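Local structure of superoxide dismutase [Mn/Fe] (Aeropyrum pernix, 3AK2) at residues A[31-36]-A[79-83]; A[21-27]-A[169-175]. The protein catalyses the dismutation of superoxide to dioxygen and hydrogen peroxide at a mononuclear site that holds manganese here, in a cambialistic enzyme that can probably also use iron. All coordinates share one frame. Residue numbers count along the deposited sequence, not the author numbering.

Interaction 1. Residues A[31-36]-A[79-83]. With MN (manganese (II) ion), chain E; EDO (1,2-ethanediol), chain I.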
ATOM      1  N   HIS A  31      13.993   4.565 -20.585  1.00 10.58           N
ATOM      2  CA  HIS A  31      13.351   5.177 -19.434  1.00 10.35           C
ATOM      3  C   HIS A  31      12.393   6.278 -19.876  1.00 10.68           C
ATOM      4  O   HIS A  31      11.274   6.399 -19.367  1.00 10.82           O
ATOM      5  CB  HIS A  31      14.414   5.749 -18.508  1.00 10.55           C
ATOM      6  CG  HIS A  31      13.950   5.941 -17.102  1.00  9.63           C
ATOM      7  ND1 HIS A  31      14.796   6.339 -16.090  1.00  9.79           N
ATOM      8  CD2 HIS A  31      12.732   5.776 -16.533  1.00  9.11           C
ATOM      9  CE1 HIS A  31      14.116   6.426 -14.961  1.00  9.96           C
ATOM     10  NE2 HIS A  31      12.862   6.081 -15.201  1.00  8.77           N
ATOM     11  N   HIS A  32      12.845   7.063 -20.845  1.00 10.71           N
ATOM     12  CA  HIS A  32      12.090   8.185 -21.360  1.00 10.98           C
ATOM     13  C   HIS A  32      11.009   7.722 -22.331  1.00 11.17           C
ATOM     14  O   HIS A  32       9.828   8.041 -22.157  1.00 11.08           O
ATOM     15  CB  HIS A  32      13.058   9.148 -22.048  1.00 11.23           C
ATOM     16  CG  HIS A  32      12.417  10.383 -22.590  1.00 11.38           C
ATOM     17  ND1 HIS A  32      12.498  10.738 -23.920  1.00 11.95           N
ATOM     18  CD2 HIS A  32      11.695  11.356 -21.984  1.00 12.10           C
ATOM     19  CE1 HIS A  32      11.853  11.874 -24.108  1.00 12.47           C
ATOM     20  NE2 HIS A  32      11.357  12.270 -22.951  1.00 13.11           N
ATOM     21  N   GLN A  33      11.421   6.961 -23.344  1.00 11.66           N
ATOM     22  CA  GLN A  33      10.540   6.581 -24.451  1.00 12.25           C
ATOM     23  C   GLN A  33       9.522   5.513 -24.096  1.00 12.00           C
ATOM     24  O   GLN A  33       8.431   5.482 -24.669  1.00 12.50           O
ATOM     25  CB  GLN A  33      11.354   6.118 -25.666  1.00 12.57           C
ATOM     26  CG  GLN A  33      12.239   7.205 -26.255  1.00 14.50           C
ATOM     27  CD  GLN A  33      12.908   6.806 -27.561  1.00 16.44           C
ATOM     28  OE1 GLN A  33      13.419   7.661 -28.287  1.00 19.53           O
ATOM     29  NE2 GLN A  33      12.918   5.512 -27.862  1.00 17.33           N
ATOM     30  N   LYS A  34       9.878   4.628 -23.171  1.00 11.71           N
ATOM     31  CA  LYS A  34       8.980   3.544 -22.798  1.00 12.00           C
ATOM     32  C   LYS A  34       8.271   3.843 -21.484  1.00 11.78           C
ATOM     33  O   LYS A  34       7.048   3.971 -21.452  1.00 11.97           O
ATOM     34  CB  LYS A  34       9.722   2.200 -22.755  1.00 12.39           C
ATOM     35  CG  LYS A  34      10.383   1.799 -24.080  1.00 14.09           C
ATOM     36  CD  LYS A  34       9.345   1.555 -25.176  1.00 16.65           C
ATOM     37  CE  LYS A  34       9.960   0.917 -26.415  1.00 19.06           C
ATOM     38  NZ  LYS A  34      10.696   1.906 -27.243  1.00 21.06           N
ATOM     39  N   HIS A  35       9.035   4.001 -20.411  1.00 11.18           N
ATOM     40  CA  HIS A  35       8.428   4.141 -19.089  1.00 10.72           C
ATOM     41  C   HIS A  35       7.707   5.472 -18.884  1.00 10.23           C
ATOM     42  O   HIS A  35       6.515   5.489 -18.584  1.00  9.95           O
ATOM     43  CB  HIS A  35       9.449   3.867 -17.987  1.00 11.01           C
ATOM     44  CG  HIS A  35      10.013   2.484 -18.044  1.00 11.70           C
ATOM     45  ND1 HIS A  35       9.301   1.379 -17.632  1.00 13.85           N
ATOM     46  CD2 HIS A  35      11.198   2.019 -18.501  1.00 12.75           C
ATOM     47  CE1 HIS A  35      10.032   0.294 -17.816  1.00 13.98           C
ATOM     48  NE2 HIS A  35      11.186   0.654 -18.344  1.00 13.13           N
ATOM     49  N   HIS A  36       8.406   6.588 -19.059  1.00  9.70           N
ATOM     50  CA  HIS A  36       7.753   7.868 -18.831  1.00  9.50           C
ATOM     51  C   HIS A  36       6.560   8.026 -19.784  1.00  9.76           C
ATOM     52  O   HIS A  36       5.471   8.421 -19.362  1.00  9.54           O
ATOM     53  CB  HIS A  36       8.737   9.034 -18.944  1.00  9.52           C
ATOM     54  CG  HIS A  36       8.170  10.349 -18.493  1.00  9.32           C
ATOM     55  ND1 HIS A  36       8.922  11.502 -18.439  1.00  9.71           N
ATOM     56  CD2 HIS A  36       6.926  10.693 -18.079  1.00  9.44           C
ATOM     57  CE1 HIS A  36       8.165  12.500 -18.019  1.00  9.19           C
ATOM     58  NE2 HIS A  36       6.948  12.036 -17.795  1.00  8.94           N
ATOM     59  N   HIS A  79       8.797  11.840 -12.949  1.00  8.99           N
ATOM     60  CA  HIS A  79       9.805  11.815 -14.021  1.00  9.57           C
ATOM     61  C   HIS A  79      10.063  13.204 -14.594  1.00 10.04           C
ATOM     62  O   HIS A  79      11.191  13.527 -14.962  1.00 10.45           O
ATOM     63  CB  HIS A  79       9.434  10.818 -15.123  1.00  9.35           C
ATOM     64  CG  HIS A  79       9.555   9.388 -14.700  1.00  9.42           C
ATOM     65  ND1 HIS A  79       8.571   8.744 -13.979  1.00  9.24           N
ATOM     66  CD2 HIS A  79      10.547   8.482 -14.874  1.00  9.45           C
ATOM     67  CE1 HIS A  79       8.952   7.504 -13.729  1.00  9.01           C
ATOM     68  NE2 HIS A  79      10.147   7.318 -14.261  1.00  9.68           N
ATOM     69  N   THR A  80       9.020  14.026 -14.657  1.00 10.24           N
ATOM     70  CA  THR A  80       9.140  15.406 -15.126  1.00 11.09           C
ATOM     71  C   THR A  80      10.117  16.211 -14.264  1.00 10.80           C
ATOM     72  O   THR A  80      10.843  17.059 -14.782  1.00 10.91           O
ATOM     73  CB  THR A  80       7.750  16.076 -15.184  1.00 11.28           C
ATOM     74  OG1 THR A  80       6.962  15.432 -16.193  1.00 12.66           O
ATOM     75  CG2 THR A  80       7.842  17.572 -15.494  1.00 12.98           C
ATOM     76  N   ILE A  81      10.147  15.932 -12.964  1.00 10.20           N
ATOM     77  CA  ILE A  81      11.111  16.565 -12.061  1.00 10.27           C
ATOM     78  C   ILE A  81      12.486  15.887 -12.179  1.00 10.35           C
ATOM     79  O   ILE A  81      13.522  16.561 -12.197  1.00 10.70           O
ATOM     80  CB  ILE A  81      10.603  16.541 -10.601  1.00 10.24           C
ATOM     81  CG1 ILE A  81       9.273  17.298 -10.491  1.00  9.99           C
ATOM     82  CG2 ILE A  81      11.654  17.120  -9.651  1.00 10.73           C
ATOM     83  CD1 ILE A  81       8.556  17.112  -9.165  1.00 11.07           C
ATOM     84  N   PHE A  82      12.483  14.559 -12.291  1.00 10.23           N
ATOM     85  CA  PHE A  82      13.706  13.751 -12.356  1.00 10.31           C
ATOM     86  C   PHE A  82      14.682  14.184 -13.458  1.00 10.24           C
ATOM     87  O   PHE A  82      15.882  14.324 -13.201  1.00 10.73           O
ATOM     88  CB  PHE A  82      13.321  12.273 -12.512  1.00 10.31           C
ATOM     89  CG  PHE A  82      14.483  11.309 -12.488  1.00 10.00           C
ATOM     90  CD1 PHE A  82      15.353  11.257 -11.406  1.00 10.65           C
ATOM     91  CD2 PHE A  82      14.672  10.416 -13.543  1.00  9.72           C
ATOM     92  CE1 PHE A  82      16.418  10.345 -11.390  1.00 10.94           C
ATOM     93  CE2 PHE A  82      15.720   9.497 -13.532  1.00 10.81           C
ATOM     94  CZ  PHE A  82      16.597   9.465 -12.456  1.00 10.88           C
ATOM     95  N   TRP A  83      14.185  14.404 -14.675  1.00 10.32           N
ATOM     96  CA  TRP A  83      15.101  14.710 -15.779  1.00 10.74           C
ATOM     97  C   TRP A  83      15.898  16.015 -15.588  1.00 10.98           C
ATOM     98  O   TRP A  83      17.128  15.984 -15.646  1.00 11.36           O
ATOM     99  CB  TRP A  83      14.407  14.700 -17.144  1.00 10.91           C
ATOM    100  CG  TRP A  83      13.507  13.536 -17.427  1.00 10.57           C
ATOM    101  CD1 TRP A  83      12.203  13.602 -17.821  1.00  9.89           C
ATOM    102  CD2 TRP A  83      13.846  12.138 -17.391  1.00  9.49           C
ATOM    103  NE1 TRP A  83      11.701  12.338 -18.021  1.00 10.26           N
ATOM    104  CE2 TRP A  83      12.687  11.423 -17.772  1.00  9.93           C
ATOM    105  CE3 TRP A  83      15.014  11.424 -17.088  1.00 10.93           C
ATOM    106  CZ2 TRP A  83      12.654  10.031 -17.838  1.00 11.59           C
ATOM    107  CZ3 TRP A  83      14.977  10.035 -17.156  1.00 10.83           C
ATOM    108  CH2 TRP A  83      13.804   9.357 -17.528  1.00 11.25           C
TER
HETATM  109 MN    MN E 215      11.357   5.561 -13.695  1.00  9.38          MN
HETATM  110  C1  EDO I 219       6.921   0.537 -20.636  1.00 31.98           C
HETATM  111  O1  EDO I 219       6.661  -0.511 -21.578  1.00 31.80           O
HETATM  112  C2  EDO I 219       5.987   0.372 -19.439  1.00 32.27           C
HETATM  113  O2  EDO I 219       6.551   1.030 -18.298  1.00 32.53           O
HETATM  114  O   HOH W   1      10.125   5.138 -12.023  1.00 14.55           O
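His79 opens the segment 79-83 at the metal: its NE2 sits 2.2 Å from MN, as does NE2 of His31, and the 3.1 Å between His79 NE2 and His31 NE2 reflects this shared ion, not a hydrogen bond. The other ring nitrogen, His79 ND1, is held by the carbonyl of Gly75 in its own helix, while His79 CB makes a CH-pi contact, 3.5 Å from the centroid of the His36 ring. Thr80 merely brushes His36, its hydroxyl being bonded to His76 O. Phe82 CE2 lies 3.7 Å from His31 CE1. Trp83 does most: its six-membered ring points edge-on at the face of His31, T-shaped, with CH2 3.4 Å from His31 CG, and NE1 donates to His36 ND1 at 2.9 Å. Helices 25-54 and 62-82 of the alpha-hairpin domain thus each supply one ligand. Since Trp83 donates to it, His36 ND1 must be unprotonated, and two metal-binding imidazoles are packed within an aromatic cluster.

Interaction 2. Residues A[21-27]-A[169-175]. With MN (manganese (II) ion), chain E.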
ATOM      1  N   PRO A  21      29.482   8.672 -17.904  1.00 15.53           N
ATOM      2  CA  PRO A  21      29.358   7.224 -17.726  1.00 15.34           C
ATOM      3  C   PRO A  21      28.405   6.788 -16.605  1.00 15.03           C
ATOM      4  O   PRO A  21      28.231   5.594 -16.386  1.00 15.04           O
ATOM      5  CB  PRO A  21      30.786   6.813 -17.371  1.00 15.54           C
ATOM      6  CG  PRO A  21      31.309   7.973 -16.609  1.00 15.70           C
ATOM      7  CD  PRO A  21      30.662   9.205 -17.198  1.00 15.67           C
ATOM      8  N   TYR A  22      27.796   7.749 -15.916  1.00 14.69           N
ATOM      9  CA  TYR A  22      27.031   7.469 -14.695  1.00 14.36           C
ATOM     10  C   TYR A  22      25.693   6.777 -14.931  1.00 13.84           C
ATOM     11  O   TYR A  22      25.310   5.895 -14.162  1.00 13.67           O
ATOM     12  CB  TYR A  22      26.886   8.746 -13.868  1.00 14.54           C
ATOM     13  CG  TYR A  22      28.240   9.350 -13.588  1.00 15.28           C
ATOM     14  CD1 TYR A  22      28.658  10.514 -14.233  1.00 15.85           C
ATOM     15  CD2 TYR A  22      29.130   8.717 -12.723  1.00 15.81           C
ATOM     16  CE1 TYR A  22      29.928  11.050 -13.992  1.00 16.59           C
ATOM     17  CE2 TYR A  22      30.391   9.237 -12.478  1.00 17.18           C
ATOM     18  CZ  TYR A  22      30.781  10.401 -13.110  1.00 16.61           C
ATOM     19  OH  TYR A  22      32.038  10.906 -12.853  1.00 18.44           O
ATOM     20  N   ILE A  23      24.996   7.169 -15.993  1.00 13.46           N
ATOM     21  CA  ILE A  23      23.796   6.461 -16.429  1.00 13.32           C
ATOM     22  C   ILE A  23      23.891   6.268 -17.937  1.00 13.35           C
ATOM     23  O   ILE A  23      23.972   7.242 -18.682  1.00 13.08           O
ATOM     24  CB  ILE A  23      22.487   7.204 -16.051  1.00 13.10           C
ATOM     25  CG1 ILE A  23      22.482   7.582 -14.565  1.00 13.38           C
ATOM     26  CG2 ILE A  23      21.282   6.334 -16.383  1.00 13.36           C
ATOM     27  CD1 ILE A  23      21.336   8.496 -14.149  1.00 13.83           C
ATOM     28  N   ILE A  24      23.885   5.012 -18.378  1.00 13.28           N
ATOM     29  CA  ILE A  24      24.123   4.693 -19.792  1.00 13.81           C
ATOM     30  C   ILE A  24      22.980   5.108 -20.718  1.00 13.67           C
ATOM     31  O   ILE A  24      21.815   5.215 -20.298  1.00 13.17           O
ATOM     32  CB  ILE A  24      24.469   3.191 -20.027  1.00 14.09           C
ATOM     33  CG1 ILE A  24      23.366   2.273 -19.484  1.00 14.82           C
ATOM     34  CG2 ILE A  24      25.844   2.849 -19.441  1.00 14.45           C
ATOM     35  CD1 ILE A  24      23.490   0.819 -19.927  1.00 15.40           C
ATOM     36  N   GLU A  25      23.330   5.329 -21.982  1.00 13.48           N
ATOM     37  CA  GLU A  25      22.389   5.769 -23.006  1.00 13.69           C
ATOM     38  C   GLU A  25      21.160   4.870 -23.124  1.00 13.22           C
ATOM     39  O   GLU A  25      20.043   5.375 -23.254  1.00 12.69           O
ATOM     40  CB  GLU A  25      23.096   5.875 -24.364  1.00 13.85           C
ATOM     41  CG  GLU A  25      22.216   6.368 -25.507  1.00 15.79           C
ATOM     42  CD  GLU A  25      22.953   6.440 -26.834  1.00 18.52           C
ATOM     43  OE1 GLU A  25      23.693   5.489 -27.160  1.00 21.36           O
ATOM     44  OE2 GLU A  25      22.778   7.445 -27.556  1.00 21.10           O
ATOM     45  N   GLU A  26      21.356   3.551 -23.084  1.00 13.14           N
ATOM     46  CA  GLU A  26      20.232   2.638 -23.292  1.00 13.40           C
ATOM     47  C   GLU A  26      19.172   2.809 -22.213  1.00 12.74           C
ATOM     48  O   GLU A  26      17.976   2.760 -22.504  1.00 12.95           O
ATOM     49  CB  GLU A  26      20.669   1.175 -23.373  1.00 13.65           C
ATOM     50  CG  GLU A  26      19.529   0.258 -23.820  1.00 15.53           C
ATOM     51  CD  GLU A  26      19.879  -1.214 -23.822  1.00 17.38           C
ATOM     52  OE1 GLU A  26      18.998  -2.010 -24.210  1.00 18.18           O
ATOM     53  OE2 GLU A  26      21.010  -1.578 -23.437  1.00 19.49           O
ATOM     54  N   ILE A  27      19.615   3.008 -20.974  1.00 12.31           N
ATOM     55  CA  ILE A  27      18.685   3.273 -19.876  1.00 12.05           C
ATOM     56  C   ILE A  27      17.925   4.571 -20.113  1.00 12.31           C
ATOM     57  O   ILE A  27      16.701   4.591 -20.056  1.00 12.26           O
ATOM     58  CB  ILE A  27      19.383   3.316 -18.507  1.00 11.84           C
ATOM     59  CG1 ILE A  27      19.835   1.909 -18.105  1.00 12.25           C
ATOM     60  CG2 ILE A  27      18.445   3.910 -17.441  1.00 11.73           C
ATOM     61  CD1 ILE A  27      20.690   1.861 -16.855  1.00 13.36           C
ATOM     62  N   HIS A 169      14.176  -0.358 -13.293  1.00 10.61           N
ATOM     63  CA  HIS A 169      14.426   0.090 -14.666  1.00 10.68           C
ATOM     64  C   HIS A 169      15.356   1.298 -14.767  1.00 10.97           C
ATOM     65  O   HIS A 169      15.888   1.576 -15.841  1.00 11.33           O
ATOM     66  CB  HIS A 169      13.124   0.349 -15.443  1.00 10.67           C
ATOM     67  CG  HIS A 169      12.311   1.506 -14.937  1.00  9.81           C
ATOM     68  ND1 HIS A 169      11.034   1.348 -14.442  1.00 10.12           N
ATOM     69  CD2 HIS A 169      12.567   2.837 -14.887  1.00  9.46           C
ATOM     70  CE1 HIS A 169      10.546   2.526 -14.092  1.00 10.08           C
ATOM     71  NE2 HIS A 169      11.458   3.448 -14.349  1.00  9.80           N
ATOM     72  N   ALA A 170      15.532   2.029 -13.668  1.00 10.88           N
ATOM     73  CA  ALA A 170      16.407   3.195 -13.671  1.00 10.91           C
ATOM     74  C   ALA A 170      17.893   2.825 -13.647  1.00 11.07           C
ATOM     75  O   ALA A 170      18.744   3.662 -13.956  1.00 11.01           O
ATOM     76  CB  ALA A 170      16.061   4.136 -12.508  1.00 10.99           C
ATOM     77  N   TYR A 171      18.212   1.579 -13.301  1.00 10.96           N
ATOM     78  CA  TYR A 171      19.615   1.214 -13.120  1.00 11.43           C
ATOM     79  C   TYR A 171      20.015  -0.202 -13.532  1.00 11.70           C
ATOM     80  O   TYR A 171      21.207  -0.464 -13.709  1.00 11.59           O
ATOM     81  CB  TYR A 171      20.043   1.458 -11.669  1.00 11.51           C
ATOM     82  CG  TYR A 171      19.267   0.666 -10.636  1.00 11.43           C
ATOM     83  CD1 TYR A 171      19.617  -0.650 -10.321  1.00 11.83           C
ATOM     84  CD2 TYR A 171      18.183   1.237  -9.967  1.00 11.55           C
ATOM     85  CE1 TYR A 171      18.905  -1.375  -9.369  1.00 11.70           C
ATOM     86  CE2 TYR A 171      17.469   0.519  -9.010  1.00 11.76           C
ATOM     87  CZ  TYR A 171      17.829  -0.783  -8.723  1.00 11.28           C
ATOM     88  OH  TYR A 171      17.130  -1.483  -7.771  1.00 11.90           O
ATOM     89  N   TYR A 172      19.051  -1.108 -13.675  1.00 11.88           N
ATOM     90  CA  TYR A 172      19.369  -2.541 -13.777  1.00 12.40           C
ATOM     91  C   TYR A 172      20.280  -2.924 -14.939  1.00 12.78           C
ATOM     92  O   TYR A 172      21.178  -3.751 -14.773  1.00 12.98           O
ATOM     93  CB  TYR A 172      18.113  -3.415 -13.783  1.00 12.58           C
ATOM     94  CG  TYR A 172      18.329  -4.718 -13.053  1.00 12.27           C
ATOM     95  CD1 TYR A 172      18.055  -4.825 -11.691  1.00 12.61           C
ATOM     96  CD2 TYR A 172      18.841  -5.839 -13.713  1.00 12.99           C
ATOM     97  CE1 TYR A 172      18.272  -6.012 -11.005  1.00 12.38           C
ATOM     98  CE2 TYR A 172      19.058  -7.031 -13.033  1.00 13.21           C
ATOM     99  CZ  TYR A 172      18.769  -7.111 -11.684  1.00 12.81           C
ATOM    100  OH  TYR A 172      18.984  -8.295 -11.014  1.00 14.50           O
ATOM    101  N   LEU A 173      20.069  -2.330 -16.108  1.00 12.91           N
ATOM    102  CA  LEU A 173      20.888  -2.678 -17.272  1.00 13.40           C
ATOM    103  C   LEU A 173      22.375  -2.418 -17.054  1.00 13.73           C
ATOM    104  O   LEU A 173      23.220  -3.128 -17.610  1.00 14.41           O
ATOM    105  CB  LEU A 173      20.401  -1.948 -18.522  1.00 13.46           C
ATOM    106  CG  LEU A 173      19.095  -2.423 -19.162  1.00 13.90           C
ATOM    107  CD1 LEU A 173      18.747  -1.525 -20.334  1.00 13.72           C
ATOM    108  CD2 LEU A 173      19.178  -3.874 -19.616  1.00 15.32           C
ATOM    109  N   GLN A 174      22.682  -1.408 -16.244  1.00 13.83           N
ATOM    110  CA  GLN A 174      24.058  -0.995 -15.985  1.00 14.06           C
ATOM    111  C   GLN A 174      24.597  -1.551 -14.668  1.00 14.04           C
ATOM    112  O   GLN A 174      25.693  -2.120 -14.622  1.00 14.79           O
ATOM    113  CB  GLN A 174      24.134   0.533 -15.975  1.00 13.89           C
ATOM    114  CG  GLN A 174      25.524   1.109 -15.737  1.00 14.18           C
ATOM    115  CD  GLN A 174      25.547   2.618 -15.861  1.00 14.78           C
ATOM    116  OE1 GLN A 174      24.548   3.236 -16.223  1.00 15.02           O
ATOM    117  NE2 GLN A 174      26.693   3.220 -15.565  1.00 15.11           N
ATOM    118  N   TYR A 175      23.822  -1.382 -13.602  1.00 13.76           N
ATOM    119  CA  TYR A 175      24.272  -1.689 -12.248  1.00 13.43           C
ATOM    120  C   TYR A 175      23.753  -3.024 -11.724  1.00 13.50           C
ATOM    121  O   TYR A 175      24.132  -3.451 -10.630  1.00 13.48           O
ATOM    122  CB  TYR A 175      23.880  -0.552 -11.295  1.00 13.28           C
ATOM    123  CG  TYR A 175      24.584   0.753 -11.598  1.00 12.36           C
ATOM    124  CD1 TYR A 175      25.863   1.006 -11.105  1.00 12.74           C
ATOM    125  CD2 TYR A 175      23.980   1.730 -12.392  1.00 12.10           C
ATOM    126  CE1 TYR A 175      26.520   2.197 -11.386  1.00 13.47           C
ATOM    127  CE2 TYR A 175      24.627   2.926 -12.676  1.00 12.85           C
ATOM    128  CZ  TYR A 175      25.897   3.150 -12.170  1.00 12.58           C
ATOM    129  OH  TYR A 175      26.547   4.328 -12.448  1.00 14.03           O
TER
HETATM  130 MN    MN E 215      11.357   5.561 -13.695  1.00  9.38          MN
HETATM  131  O   HOH W   1      10.125   5.138 -12.023  1.00 14.55           O
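One glutamine side chain does most of the polar work between the turn leading into helix 25-54 and the short helix 172-175. Gln174, extended with chi1 and chi2 both t, uses both ends of its amide: NE2 donates to Pro21 O at 2.9 Å and, weakly, to Tyr22 O at 3.3 Å, while OE1 accepts from Ile24 N at 2.9 Å. The carbonyl of Tyr22 has a stronger donor in Tyr175, whose OH reaches it at 2.6 Å, Tyr22 O lying near the plane of the Tyr175 ring. The short helix 172-175 is held by its own backbone: Tyr171 O, of the N-cap residue, accepts from Tyr175 N at 2.8 Å and Gln174 N at 3.1 Å.

Beside this polar patch the packing is mainly apolar. Ile27 points across, placing CG1 3.9 Å from Leu173 CB and CD1 3.8 Å from Gln174 CB, and its CG2 lies 3.5 Å from Ala170 O. Glu26 touches Leu173, but its carboxylate forms a salt bridge with Lys176 of the second subunit. At the start of 169-175, His169 binds MN through NE2 at 2.2 Å and offers ND1 to Glu168 of the second subunit. Gln174 and Tyr175 recognise main-chain N and O atoms of residues 21-24, so the polar part of the join between the alpha-hairpin and C-terminal domains reads the backbone course of that turn, while Ile27 and Leu173 supply the apolar part.

Manganese ties the two contacts together: interaction 1 supplies His31 and His79, interaction 2 supplies His169, and Asp165 with water 1 completes the five ligands. Their centres lie 13 Å apart, yet they touch at the ion, where His31 NE2 and His169 NE2 are 3.1 Å apart and His79 NE2 is 4.1 Å from His169 NE2. Beyond the metal, His35 NE2 comes within 3.5 Å of His169 CB, and the two rings stack. Both contacts use helix 25-54, interaction 2 at its start and interaction 1 about one turn further on. Both also reach the second subunit, where His35 bonds to Tyr172 of that chain, so the metal site is built close to a subunit interface.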